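Local coordinates for chitin oligosaccharide binding protein NagB2 (Paenibacillus sp. FPU-7, PDB 7EHU), which binds short chitin oligosaccharides, N,N'-diacetylchitobiose and triacetylchitotriose, and probably hands them to an ABC-type sugar importer as its solute-binding component, at residues G70-D73 with T74-R77. Sequence-based numbering, arbitrary orientation.
Sequences GVED and TVNR. With NAG (2-acetamido-2-deoxy-beta-D-glucopyranose), chain B; NAG (2-acetamido-2-deoxy-beta-D-glucopyranose), chain C.
Asp-73 and Thr-74, at the first turn of helix 73-86, are joined by a hydrogen bond as well as by the peptide link, the carboxylate of Asp-73 turning back to the next amide: Thr-74 N donates to the anti side of Asp-73 OD1 over 2.7 Å, bent to 137° at the hydrogen and lying 30° out of the carboxylate plane. A chi1 of 53°, with CG lodged between the backbone N and the carbonyl carbon, brings the acid back over this amide. Its other oxygen, OD2, accepts the O6 hydroxyl of the chain C sugar at 2.7 Å and also forms a salt bridge with Arg-40, so both carboxylate oxygens are engaged. Replacing this residue with alanine would probably leave that hydroxyl and Arg-40 each short of a partner and the Thr-74 amide without its side-chain acceptor. Glu-72, the N-cap residue, opens the regular helical pattern through its carbonyl, with two i+4 backbone hydrogen bonds, Asn-76 N to Glu-72 O (2.9 Å) and Arg-77 N to Asp-73 O (3.1 Å). Beside Asp-73, Thr-74 CG2 packs 3.7 Å from the acetamide methyl C8 of the chain B sugar. Arg-77 reaches the same sugar in extended form, NH1 standing 3.0 Å from O3, which lies at the guanidinium edge; NE and NH2 form salt bridges with Asp-101 and Asp-389, and Phe-97 adds a cation-pi contact. On the side away from the glycan, Val-71 CG1 rests 3.7 Å from Val-75 CG1, while the buried Asn-76 amide is held at both ends, OD1 by a hydrogen bond from Arg-35 and ND2 by a weak one to the backbone O of Asn-95. Following strand 64-70, which pairs in parallel with strand 30-36, this strand-to-helix junction of the periplasmic-binding-protein fold puts Asp-73, Thr-74 and Arg-77 in the glycan pocket, where Trp-198 of helix 197-212 touches Asp-73 and Thr-74.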
ATOM      1  N   GLY A  70      -2.686  18.154  -4.657  1.00 10.66           N
ATOM      2  CA  GLY A  70      -3.187  16.943  -4.036  1.00  9.90           C
ATOM      3  C   GLY A  70      -4.125  16.224  -4.976  1.00 10.40           C
ATOM      4  O   GLY A  70      -5.091  16.808  -5.461  1.00 11.68           O
ATOM      5  N   VAL A  71      -3.852  14.949  -5.212  1.00 10.04           N
ATOM      6  CA  VAL A  71      -4.615  14.127  -6.146  1.00 10.09           C
ATOM      7  C   VAL A  71      -4.903  12.789  -5.473  1.00 10.41           C
ATOM      8  O   VAL A  71      -4.032  12.239  -4.792  1.00 10.77           O
ATOM      9  CB  VAL A  71      -3.801  13.926  -7.446  1.00  9.90           C
ATOM     10  CG1 VAL A  71      -4.524  13.058  -8.439  1.00 10.53           C
ATOM     11  CG2 VAL A  71      -3.462  15.283  -8.084  1.00 10.95           C
ATOM     12  N   GLU A  72      -6.118  12.266  -5.658  1.00 10.57           N
ATOM     13  CA  GLU A  72      -6.474  10.967  -5.112  1.00 11.61           C
ATOM     14  C   GLU A  72      -5.489   9.897  -5.556  1.00 10.13           C
ATOM     15  O   GLU A  72      -5.026   9.899  -6.691  1.00  9.98           O
ATOM     16  CB  GLU A  72      -7.859  10.551  -5.639  1.00 15.40           C
ATOM     17  CG  GLU A  72      -9.035  11.483  -5.423  1.00 23.58           C
ATOM     18  CD  GLU A  72     -10.140  11.209  -6.436  1.00 29.93           C
ATOM     19  OE1 GLU A  72     -10.706  10.096  -6.382  1.00 32.13           O
ATOM     20  OE2 GLU A  72     -10.419  12.083  -7.307  1.00 31.48           O
ATOM     21  N   ASP A  73      -5.222   8.947  -4.657  1.00  9.89           N
ATOM     22  CA  ASP A  73      -4.249   7.882  -4.874  1.00  9.80           C
ATOM     23  C   ASP A  73      -4.359   7.229  -6.254  1.00  8.93           C
ATOM     24  O   ASP A  73      -3.384   7.209  -7.023  1.00  9.53           O
ATOM     25  CB  ASP A  73      -4.307   6.860  -3.712  1.00 10.01           C
ATOM     26  CG  ASP A  73      -5.712   6.273  -3.408  1.00 10.43           C
ATOM     27  OD1 ASP A  73      -6.703   6.496  -4.117  1.00 11.79           O
ATOM     28  OD2 ASP A  73      -5.798   5.579  -2.356  1.00 11.88           O
ATOM     29  N   THR A  74      -5.522   6.670  -6.587  1.00 10.42           N
ATOM     30  CA  THR A  74      -5.626   5.927  -7.843  1.00 10.81           C
ATOM     31  C   THR A  74      -5.456   6.853  -9.044  1.00 11.07           C
ATOM     32  O   THR A  74      -4.817   6.489 -10.045  1.00 11.91           O
ATOM     33  CB  THR A  74      -6.981   5.220  -7.967  1.00 11.67           C
ATOM     34  OG1 THR A  74      -8.010   6.198  -7.849  1.00 13.78           O
ATOM     35  CG2 THR A  74      -7.153   4.131  -6.911  1.00 13.09           C
ATOM     36  N   VAL A  75      -6.028   8.054  -8.961  1.00 10.11           N
ATOM     37  CA  VAL A  75      -5.955   9.004 -10.063  1.00 10.24           C
ATOM     38  C   VAL A  75      -4.507   9.411 -10.302  1.00  9.60           C
ATOM     39  O   VAL A  75      -4.042   9.433 -11.447  1.00  9.65           O
ATOM     40  CB  VAL A  75      -6.852  10.218  -9.759  1.00 11.48           C
ATOM     41  CG1 VAL A  75      -6.687  11.308 -10.814  1.00 12.36           C
ATOM     42  CG2 VAL A  75      -8.324   9.804  -9.656  1.00 12.85           C
ATOM     43  N   ASN A  76      -3.751   9.687  -9.232  1.00  9.38           N
ATOM     44  CA  ASN A  76      -2.365  10.098  -9.431  1.00  8.62           C
ATOM     45  C   ASN A  76      -1.558   8.971 -10.070  1.00  8.66           C
ATOM     46  O   ASN A  76      -0.880   9.168 -11.080  1.00  8.81           O
ATOM     47  CB  ASN A  76      -1.704  10.502  -8.122  1.00  9.59           C
ATOM     48  CG  ASN A  76      -0.302  10.955  -8.336  1.00  8.85           C
ATOM     49  OD1 ASN A  76      -0.072  11.816  -9.177  1.00  9.72           O
ATOM     50  ND2 ASN A  76       0.666  10.327  -7.660  1.00  9.15           N
ATOM     51  N   ARG A  77      -1.582   7.785  -9.448  1.00  8.02           N
ATOM     52  CA  ARG A  77      -0.683   6.725  -9.884  1.00  8.12           C
ATOM     53  C   ARG A  77      -1.019   6.236 -11.276  1.00  8.24           C
ATOM     54  O   ARG A  77      -0.126   5.994 -12.097  1.00  9.38           O
ATOM     55  CB  ARG A  77      -0.745   5.555  -8.912  1.00  8.61           C
ATOM     56  CG  ARG A  77       0.277   4.467  -9.173  1.00  8.89           C
ATOM     57  CD  ARG A  77       0.132   3.328  -8.235  1.00  8.49           C
ATOM     58  NE  ARG A  77       1.198   2.374  -8.443  1.00  9.17           N
ATOM     59  CZ  ARG A  77       1.382   1.284  -7.710  1.00  8.17           C
ATOM     60  NH1 ARG A  77       0.501   1.003  -6.748  1.00  9.70           N
ATOM     61  NH2 ARG A  77       2.421   0.495  -7.903  1.00  9.22           N
TER
HETATM   62  C1  NAG B   3      -1.179   1.428  -1.821  1.00  8.40           C
HETATM   63  C2  NAG B   3      -1.424   1.208  -3.294  1.00  7.93           C
HETATM   64  C3  NAG B   3      -1.337  -0.278  -3.640  1.00  7.72           C
HETATM   65  C4  NAG B   3      -0.013  -0.856  -3.154  1.00  7.25           C
HETATM   66  C5  NAG B   3       0.183  -0.559  -1.670  1.00  7.50           C
HETATM   67  C6  NAG B   3       1.526  -1.012  -1.138  1.00  7.98           C
HETATM   68  C7  NAG B   3      -2.792   2.796  -4.563  1.00 10.11           C
HETATM   69  C8  NAG B   3      -4.188   3.226  -4.925  1.00 10.75           C
HETATM   70  N2  NAG B   3      -2.697   1.762  -3.724  1.00  7.92           N
HETATM   71  O3  NAG B   3      -1.470  -0.413  -5.049  1.00  8.76           O
HETATM   72  O4  NAG B   3       0.036  -2.271  -3.317  1.00  8.29           O
HETATM   73  O5  NAG B   3       0.073   0.856  -1.451  1.00  7.91           O
HETATM   74  O6  NAG B   3       2.603  -0.379  -1.813  1.00  8.62           O
HETATM   75  O7  NAG B   3      -1.795   3.352  -5.023  1.00 12.22           O
HETATM   76  C1  NAG C   2      -0.740   5.566   1.450  1.00  8.60           C
HETATM   77  C2  NAG C   2       0.424   4.600   1.323  1.00  8.41           C
HETATM   78  C3  NAG C   2       0.365   3.845  -0.002  1.00  8.39           C
HETATM   79  C4  NAG C   2      -1.019   3.267  -0.260  1.00  8.39           C
HETATM   80  C5  NAG C   2      -2.051   4.374  -0.090  1.00  8.13           C
HETATM   81  C6  NAG C   2      -3.480   3.924  -0.258  1.00  9.49           C
HETATM   82  C7  NAG C   2       2.464   5.366   2.508  1.00  9.29           C
HETATM   83  C8  NAG C   2       3.701   6.197   2.389  1.00 10.70           C
HETATM   84  N2  NAG C   2       1.686   5.321   1.418  1.00  8.36           N
HETATM   85  O3  NAG C   2       1.354   2.828   0.045  1.00  8.14           O
HETATM   86  O4  NAG C   2      -1.096   2.809  -1.607  1.00  7.63           O
HETATM   87  O5  NAG C   2      -1.941   4.901   1.237  1.00  8.31           O
HETATM   88  O6  NAG C   2      -4.373   5.030  -0.180  1.00 10.15           O
HETATM   89  O7  NAG C   2       2.199   4.749   3.536  1.00 10.05           O